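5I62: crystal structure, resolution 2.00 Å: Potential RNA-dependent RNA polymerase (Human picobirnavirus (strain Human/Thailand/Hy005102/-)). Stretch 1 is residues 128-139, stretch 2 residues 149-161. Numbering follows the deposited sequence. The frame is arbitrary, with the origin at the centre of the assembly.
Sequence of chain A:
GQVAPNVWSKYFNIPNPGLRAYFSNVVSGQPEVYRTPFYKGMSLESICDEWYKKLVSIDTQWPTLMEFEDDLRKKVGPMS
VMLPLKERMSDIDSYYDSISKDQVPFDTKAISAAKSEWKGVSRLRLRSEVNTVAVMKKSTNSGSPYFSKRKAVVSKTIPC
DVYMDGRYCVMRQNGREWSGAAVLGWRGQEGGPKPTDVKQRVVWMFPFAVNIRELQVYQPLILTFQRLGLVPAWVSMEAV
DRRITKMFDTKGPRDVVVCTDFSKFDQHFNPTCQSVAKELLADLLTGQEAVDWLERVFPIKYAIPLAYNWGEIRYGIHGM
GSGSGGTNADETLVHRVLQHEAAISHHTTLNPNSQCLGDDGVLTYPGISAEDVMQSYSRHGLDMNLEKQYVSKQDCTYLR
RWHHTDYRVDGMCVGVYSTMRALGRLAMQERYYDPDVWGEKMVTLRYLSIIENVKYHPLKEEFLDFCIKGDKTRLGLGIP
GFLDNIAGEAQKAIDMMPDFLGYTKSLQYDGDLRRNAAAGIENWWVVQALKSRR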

ATOM      1  N   SER A 128      -1.672 -19.335  16.228  1.00 30.20           N
ATOM      2  CA  SER A 128      -2.696 -19.136  17.246  1.00 31.13           C
ATOM      3  C   SER A 128      -2.997 -17.650  17.397  1.00 26.41           C
ATOM      4  O   SER A 128      -2.189 -16.788  17.037  1.00 27.93           O
ATOM      5  N   GLU A 129      -4.176 -17.351  17.947  1.00 28.92           N
ATOM      6  CA  GLU A 129      -4.532 -15.954  18.166  1.00 26.70           C
ATOM      7  C   GLU A 129      -3.505 -15.255  19.051  1.00 25.42           C
ATOM      8  O   GLU A 129      -3.125 -14.110  18.784  1.00 24.14           O
ATOM      9  N   VAL A 130      -3.016 -15.939  20.086  1.00 30.97           N
ATOM     10  CA  VAL A 130      -2.063 -15.313  21.001  1.00 27.23           C
ATOM     11  C   VAL A 130      -0.755 -15.012  20.285  1.00 26.14           C
ATOM     12  O   VAL A 130      -0.199 -13.912  20.404  1.00 30.07           O
ATOM     13  N   ASN A 131      -0.228 -15.997  19.553  1.00 30.70           N
ATOM     14  CA  ASN A 131       1.029 -15.783  18.841  1.00 34.12           C
ATOM     15  C   ASN A 131       0.874 -14.702  17.781  1.00 32.20           C
ATOM     16  O   ASN A 131       1.760 -13.852  17.610  1.00 30.83           O
ATOM     17  N   THR A 132      -0.274 -14.691  17.095  1.00 28.49           N
ATOM     18  CA  THR A 132      -0.541 -13.672  16.085  1.00 28.37           C
ATOM     19  C   THR A 132      -0.571 -12.277  16.697  1.00 28.61           C
ATOM     20  O   THR A 132       0.054 -11.345  16.178  1.00 27.99           O
ATOM     21  N   VAL A 133      -1.322 -12.109  17.788  1.00 25.20           N
ATOM     22  CA  VAL A 133      -1.375 -10.817  18.468  1.00 27.78           C
ATOM     23  C   VAL A 133       0.021 -10.381  18.902  1.00 24.84           C
ATOM     24  O   VAL A 133       0.359  -9.196  18.831  1.00 23.39           O
ATOM     25  N   ALA A 134       0.846 -11.330  19.358  1.00 26.98           N
ATOM     26  CA  ALA A 134       2.177 -10.998  19.865  1.00 29.26           C
ATOM     27  C   ALA A 134       3.017 -10.285  18.814  1.00 34.48           C
ATOM     28  O   ALA A 134       3.830  -9.412  19.143  1.00 36.03           O
ATOM     29  N   VAL A 135       2.832 -10.623  17.542  1.00 34.55           N
ATOM     30  CA  VAL A 135       3.701 -10.016  16.541  1.00 35.03           C
ATOM     31  C   VAL A 135       3.021  -8.866  15.793  1.00 34.05           C
ATOM     32  O   VAL A 135       3.696  -8.132  15.069  1.00 36.92           O
ATOM     33  N   MET A 136       1.709  -8.671  15.980  1.00 31.92           N
ATOM     34  CA  MET A 136       0.991  -7.565  15.356  1.00 33.83           C
ATOM     35  C   MET A 136       1.448  -6.216  15.896  1.00 37.67           C
ATOM     36  O   MET A 136       1.947  -6.101  17.022  1.00 34.75           O
ATOM     37  N   LYS A 137       1.224  -5.177  15.089  1.00 31.34           N
ATOM     38  CA  LYS A 137       1.279  -3.814  15.597  1.00 37.75           C
ATOM     39  C   LYS A 137       0.154  -3.606  16.601  1.00 38.64           C
ATOM     40  O   LYS A 137      -1.011  -3.872  16.306  1.00 37.02           O
ATOM     41  N   LYS A 138       0.500  -3.144  17.800  1.00 37.83           N
ATOM     42  CA  LYS A 138      -0.520  -2.928  18.816  1.00 33.43           C
ATOM     43  C   LYS A 138      -0.603  -1.460  19.214  1.00 38.25           C
ATOM     44  O   LYS A 138      -1.357  -1.102  20.130  1.00 33.62           O
ATOM     45  N   SER A 139       0.110  -0.599  18.498  1.00 35.55           N
ATOM     46  CA  SER A 139      -0.115   0.836  18.497  1.00 40.85           C
ATOM     47  C   SER A 139      -1.306   1.251  17.646  1.00 37.33           C
ATOM     48  O   SER A 139      -1.798   2.380  17.803  1.00 39.73           O
ATOM     49  N   LYS A 149      -6.357   1.967  21.286  1.00 26.24           N
ATOM     50  CA  LYS A 149      -5.125   1.302  20.890  1.00 28.35           C
ATOM     51  C   LYS A 149      -5.248  -0.188  21.177  1.00 26.82           C
ATOM     52  O   LYS A 149      -5.726  -0.585  22.245  1.00 25.20           O
ATOM     53  N   ARG A 150      -4.840  -1.005  20.200  1.00 25.21           N
ATOM     54  CA  ARG A 150      -4.897  -2.456  20.331  1.00 24.83           C
ATOM     55  C   ARG A 150      -4.311  -2.924  21.655  1.00 29.69           C
ATOM     56  O   ARG A 150      -4.871  -3.809  22.322  1.00 23.05           O
ATOM     57  N   LYS A 151      -3.169  -2.347  22.036  1.00 28.81           N
ATOM     58  CA  LYS A 151      -2.457  -2.768  23.235  1.00 29.82           C
ATOM     59  C   LYS A 151      -3.381  -2.764  24.449  1.00 26.72           C
ATOM     60  O   LYS A 151      -3.328  -3.668  25.290  1.00 28.26           O
ATOM     61  N   ALA A 152      -4.281  -1.778  24.511  1.00 26.44           N
ATOM     62  CA  ALA A 152      -5.159  -1.578  25.652  1.00 23.40           C
ATOM     63  C   ALA A 152      -6.282  -2.606  25.746  1.00 27.05           C
ATOM     64  O   ALA A 152      -6.878  -2.751  26.816  1.00 24.66           O
ATOM     65  N   VAL A 153      -6.617  -3.301  24.659  1.00 22.69           N
ATOM     66  CA  VAL A 153      -7.846  -4.085  24.620  1.00 19.39           C
ATOM     67  C   VAL A 153      -7.600  -5.551  24.279  1.00 21.07           C
ATOM     68  O   VAL A 153      -8.551  -6.291  24.025  1.00 20.42           O
ATOM     69  N   VAL A 154      -6.341  -5.994  24.294  1.00 20.46           N
ATOM     70  CA  VAL A 154      -6.033  -7.376  23.921  1.00 22.69           C
ATOM     71  C   VAL A 154      -6.825  -8.352  24.783  1.00 26.46           C
ATOM     72  O   VAL A 154      -7.454  -9.296  24.273  1.00 22.12           O
ATOM     73  N   SER A 155      -6.826  -8.122  26.106  1.00 20.78           N
ATOM     74  CA  SER A 155      -7.446  -9.079  27.012  1.00 25.39           C
ATOM     75  C   SER A 155      -8.956  -9.105  26.834  1.00 23.20           C
ATOM     76  O   SER A 155      -9.591 -10.124  27.107  1.00 27.71           O
ATOM     77  N   LYS A 156      -9.544  -8.006  26.377  1.00 19.30           N
ATOM     78  CA  LYS A 156     -10.972  -7.970  26.086  1.00 20.75           C
ATOM     79  C   LYS A 156     -11.320  -8.547  24.717  1.00 25.01           C
ATOM     80  O   LYS A 156     -12.503  -8.755  24.430  1.00 22.86           O
ATOM     81  N   THR A 157     -10.327  -8.791  23.863  1.00 22.66           N
ATOM     82  CA  THR A 157     -10.569  -9.174  22.479  1.00 22.74           C
ATOM     83  C   THR A 157     -10.411 -10.668  22.248  1.00 20.40           C
ATOM     84  O   THR A 157     -11.253 -11.287  21.588  1.00 22.85           O
ATOM     85  N   ILE A 158      -9.348 -11.263  22.771  1.00 20.75           N
ATOM     86  CA  ILE A 158      -9.114 -12.690  22.563  1.00 21.29           C
ATOM     87  C   ILE A 158      -9.500 -13.500  23.811  1.00 23.45           C
ATOM     88  O   ILE A 158      -9.427 -12.987  24.911  1.00 21.88           O
ATOM     89  N   PRO A 159      -9.921 -14.766  23.634  1.00 26.14           N
ATOM     90  CA  PRO A 159     -10.089 -15.420  22.335  1.00 24.07           C
ATOM     91  C   PRO A 159     -11.300 -14.875  21.589  1.00 25.21           C
ATOM     92  O   PRO A 159     -12.261 -14.413  22.221  1.00 21.77           O
ATOM     93  N   CYS A 160     -11.243 -14.899  20.263  1.00 20.04           N
ATOM     94  CA  CYS A 160     -12.303 -14.333  19.450  1.00 23.51           C
ATOM     95  C   CYS A 160     -12.656 -15.282  18.312  1.00 24.46           C
ATOM     96  O   CYS A 160     -11.856 -16.115  17.890  1.00 23.86           O
ATOM     97  N   ASP A 161     -13.896 -15.143  17.852  1.00 22.01           N
ATOM     98  CA  ASP A 161     -14.458 -15.898  16.743  1.00 20.33           C
ATOM     99  C   ASP A 161     -15.254 -14.897  15.927  1.00 21.73           C
ATOM    100  O   ASP A 161     -16.085 -14.181  16.496  1.00 19.79           O
TER

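The two stretches bury 593 Å² between them, and the contact divides into a polar clamp at each end with an apolar patch in the middle. The CA-to-CB bonds of Glu129, Val133 and Met136 point toward stretch 2; those of Arg150, Val154 and Ile158 point toward stretch 1.

At the helix start, Glu129 (chi1 m, chi2 t) reaches out extended, and its chi3 of -4° sets the carboxylate against the backbone beyond the cis peptide of Pro159. Cys160 N donates to Glu129 OE1 at 2.8 Å with an N-H...acceptor angle of 162°, close to linear. Glu129 OE2 lies only 2.6 Å from Cys160 O, a spacing that suggests a protonated acid without proving it. Cys160, with chi1 p, places SG 3.6 Å from Glu129 OE1.

Apolar contact follows, from Val130 and Val133 of stretch 1 to Val154 and Ile158 of stretch 2. Val133 (t) spreads its methyls over two partners: CG1 meets Val154 CG1 at 4.0 Å, and CG2 meets Ile158 CG2 at 4.1 Å. Ile158 adopts p and t, which carries its CD1 to 4.1 Å from Val130 CG2.

Where stretch 1 has left its helix, Arg150 of stretch 2 (m, t, t, chi4 180°) is nearly fully extended, and this length lets NH1 donate to Lys137 O at 2.8 Å and 169°. That acceptor lies at the guanidinium edge, near its plane, whereas Met136 (m, t, p) lays CE over one face, 3.4 Å from Arg150 NH1. Lys138 starts sideways, but its m, t, m, m conformation folds the chain back along its own stretch: NZ donates to Val133 O at 2.9 Å and Met136 O at 3.0 Å. On the way, Lys138 CD passes 4.1 Å from Val154 CG2. Its carbonyl completes the clamp, with Lys151 N donating to Lys138 O at 2.9 Å and 145°.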

ATOM      1  CB  SER A 128      -2.256 -19.699  18.597  1.00 29.56           C
ATOM      2  OG  SER A 128      -1.216 -18.902  19.112  1.00 28.64           O
ATOM      3  CB  GLU A 129      -5.950 -15.845  18.741  1.00 26.16           C
ATOM      4  CG  GLU A 129      -6.993 -16.246  17.707  1.00 27.31           C
ATOM      5  CD  GLU A 129      -8.435 -16.071  18.140  1.00 31.81           C
ATOM      6  OE1 GLU A 129      -8.707 -15.691  19.302  1.00 26.89           O
ATOM      7  OE2 GLU A 129      -9.309 -16.322  17.280  1.00 32.31           O
ATOM      8  CB  VAL A 130      -1.817 -16.200  22.237  1.00 28.79           C
ATOM      9  CG1 VAL A 130      -0.696 -15.612  23.084  1.00 32.01           C
ATOM     10  CG2 VAL A 130      -3.078 -16.324  23.071  1.00 34.76           C
ATOM     11  CB  ASN A 131       1.518 -17.100  18.239  1.00 27.76           C
ATOM     12  CG  ASN A 131       1.916 -18.109  19.309  1.00 37.03           C
ATOM     13  OD1 ASN A 131       2.353 -17.724  20.396  1.00 40.93           O
ATOM     14  ND2 ASN A 131       1.748 -19.401  19.016  1.00 35.88           N
ATOM     15  CB  THR A 132      -1.872 -13.977  15.384  1.00 25.18           C
ATOM     16  OG1 THR A 132      -1.813 -15.275  14.793  1.00 24.26           O
ATOM     17  CG2 THR A 132      -2.165 -12.942  14.319  1.00 22.75           C
ATOM     18  CB  VAL A 133      -2.340 -10.875  19.671  1.00 30.86           C
ATOM     19  CG1 VAL A 133      -2.219  -9.607  20.527  1.00 28.02           C
ATOM     20  CG2 VAL A 133      -3.772 -11.068  19.204  1.00 27.28           C
ATOM     21  CB  ALA A 134       2.888 -12.258  20.348  1.00 29.79           C
ATOM     22  CB  VAL A 135       4.225 -11.094  15.582  1.00 34.14           C
ATOM     23  CG1 VAL A 135       4.699 -12.314  16.361  1.00 39.52           C
ATOM     24  CG2 VAL A 135       3.191 -11.489  14.677  1.00 42.21           C
ATOM     25  CB  MET A 136      -0.523  -7.677  15.586  1.00 33.20           C
ATOM     26  CG  MET A 136      -1.201  -8.804  14.860  1.00 41.79           C
ATOM     27  SD  MET A 136      -2.924  -8.910  15.377  1.00 27.46           S
ATOM     28  CE  MET A 136      -3.677  -7.477  14.642  1.00 23.82           C
ATOM     29  CB  LYS A 137       1.125  -2.804  14.463  1.00 39.03           C
ATOM     30  CG  LYS A 137       2.408  -2.452  13.755  1.00 51.08           C
ATOM     31  CD  LYS A 137       2.179  -1.419  12.651  1.00 57.09           C
ATOM     32  CE  LYS A 137       2.118  -0.011  13.230  1.00 59.24           C
ATOM     33  NZ  LYS A 137       2.362   1.015  12.183  1.00 64.56           N
ATOM     34  CB  LYS A 138      -0.288  -3.871  19.997  1.00 36.08           C
ATOM     35  CG  LYS A 138      -0.536  -5.308  19.504  1.00 37.37           C
ATOM     36  CD  LYS A 138      -0.433  -6.372  20.568  1.00 36.39           C
ATOM     37  CE  LYS A 138       0.987  -6.572  21.021  1.00 34.28           C
ATOM     38  NZ  LYS A 138       1.883  -7.032  19.923  1.00 33.94           N
ATOM     39  CB  SER A 139       1.110   1.557  17.937  1.00 42.04           C
ATOM     40  OG  SER A 139       0.819   2.920  17.698  1.00 53.87           O
ATOM     41  CB  LYS A 149      -3.929   1.899  21.625  1.00 35.39           C
ATOM     42  CG  LYS A 149      -3.380   3.174  20.966  1.00 41.18           C
ATOM     43  CD  LYS A 149      -2.707   4.104  21.954  1.00 47.15           C
ATOM     44  CE  LYS A 149      -2.057   3.337  23.084  1.00 54.52           C
ATOM     45  NZ  LYS A 149      -1.092   2.266  22.658  1.00 53.88           N
ATOM     46  CB  ARG A 150      -4.140  -3.100  19.177  1.00 24.13           C
ATOM     47  CG  ARG A 150      -4.902  -3.089  17.873  1.00 26.07           C
ATOM     48  CD  ARG A 150      -3.983  -3.487  16.732  1.00 26.70           C
ATOM     49  NE  ARG A 150      -4.720  -3.681  15.492  1.00 26.98           N
ATOM     50  CZ  ARG A 150      -4.157  -4.033  14.337  1.00 26.79           C
ATOM     51  NH1 ARG A 150      -2.851  -4.222  14.267  1.00 25.43           N
ATOM     52  NH2 ARG A 150      -4.906  -4.194  13.259  1.00 24.00           N
ATOM     53  CB  LYS A 151      -1.264  -1.836  23.435  1.00 37.74           C
ATOM     54  CG  LYS A 151      -0.236  -2.269  24.449  1.00 45.74           C
ATOM     55  CD  LYS A 151       0.847  -1.203  24.533  1.00 50.98           C
ATOM     56  CE  LYS A 151       2.188  -1.818  24.901  1.00 63.09           C
ATOM     57  NZ  LYS A 151       2.746  -1.250  26.164  1.00 59.90           N
ATOM     58  CB  ALA A 152      -5.763  -0.180  25.585  1.00 23.54           C
ATOM     59  CB  VAL A 153      -8.874  -3.454  23.661  1.00 24.97           C
ATOM     60  CG1 VAL A 153      -9.309  -2.077  24.169  1.00 22.80           C
ATOM     61  CG2 VAL A 153      -8.302  -3.375  22.198  1.00 19.64           C
ATOM     62  CB  VAL A 154      -4.521  -7.647  24.030  1.00 24.40           C
ATOM     63  CG1 VAL A 154      -4.242  -9.125  23.902  1.00 25.43           C
ATOM     64  CG2 VAL A 154      -3.755  -6.874  22.964  1.00 26.44           C
ATOM     65  CB  SER A 155      -7.089  -8.758  28.465  1.00 23.97           C
ATOM     66  OG  SER A 155      -7.600  -7.485  28.825  1.00 29.61           O
ATOM     67  CB  LYS A 156     -11.483  -6.534  26.155  1.00 22.52           C
ATOM     68  CG  LYS A 156     -11.350  -5.890  27.524  1.00 25.91           C
ATOM     69  CD  LYS A 156     -12.116  -4.575  27.542  1.00 26.09           C
ATOM     70  CE  LYS A 156     -11.260  -3.436  28.055  1.00 38.40           C
ATOM     71  NZ  LYS A 156     -11.858  -2.099  27.748  1.00 38.94           N
ATOM     72  CB  THR A 157      -9.634  -8.392  21.541  1.00 18.61           C
ATOM     73  OG1 THR A 157      -9.874  -7.000  21.701  1.00 19.31           O
ATOM     74  CG2 THR A 157      -9.905  -8.756  20.064  1.00 19.13           C
ATOM     75  CB  ILE A 158      -7.654 -12.954  22.156  1.00 22.71           C
ATOM     76  CG1 ILE A 158      -6.687 -12.482  23.230  1.00 23.65           C
ATOM     77  CG2 ILE A 158      -7.337 -12.266  20.827  1.00 23.66           C
ATOM     78  CD1 ILE A 158      -5.221 -12.865  22.925  1.00 25.01           C
ATOM     79  CB  PRO A 159     -10.279 -16.894  22.711  1.00 27.73           C
ATOM     80  CG  PRO A 159     -10.991 -16.816  24.025  1.00 28.40           C
ATOM     81  CD  PRO A 159     -10.332 -15.653  24.741  1.00 29.37           C
ATOM     82  CB  CYS A 160     -11.935 -12.939  18.900  1.00 20.04           C
ATOM     83  SG  CYS A 160     -10.427 -12.862  17.884  1.00 27.11           S
ATOM     84  CB  ASP A 161     -15.352 -17.036  17.247  1.00 24.11           C
ATOM     85  CG  ASP A 161     -15.962 -17.861  16.118  1.00 30.52           C
ATOM     86  OD1 ASP A 161     -15.303 -18.037  15.072  1.00 28.81           O
ATOM     87  OD2 ASP A 161     -17.105 -18.335  16.282  1.00 33.88           O
TER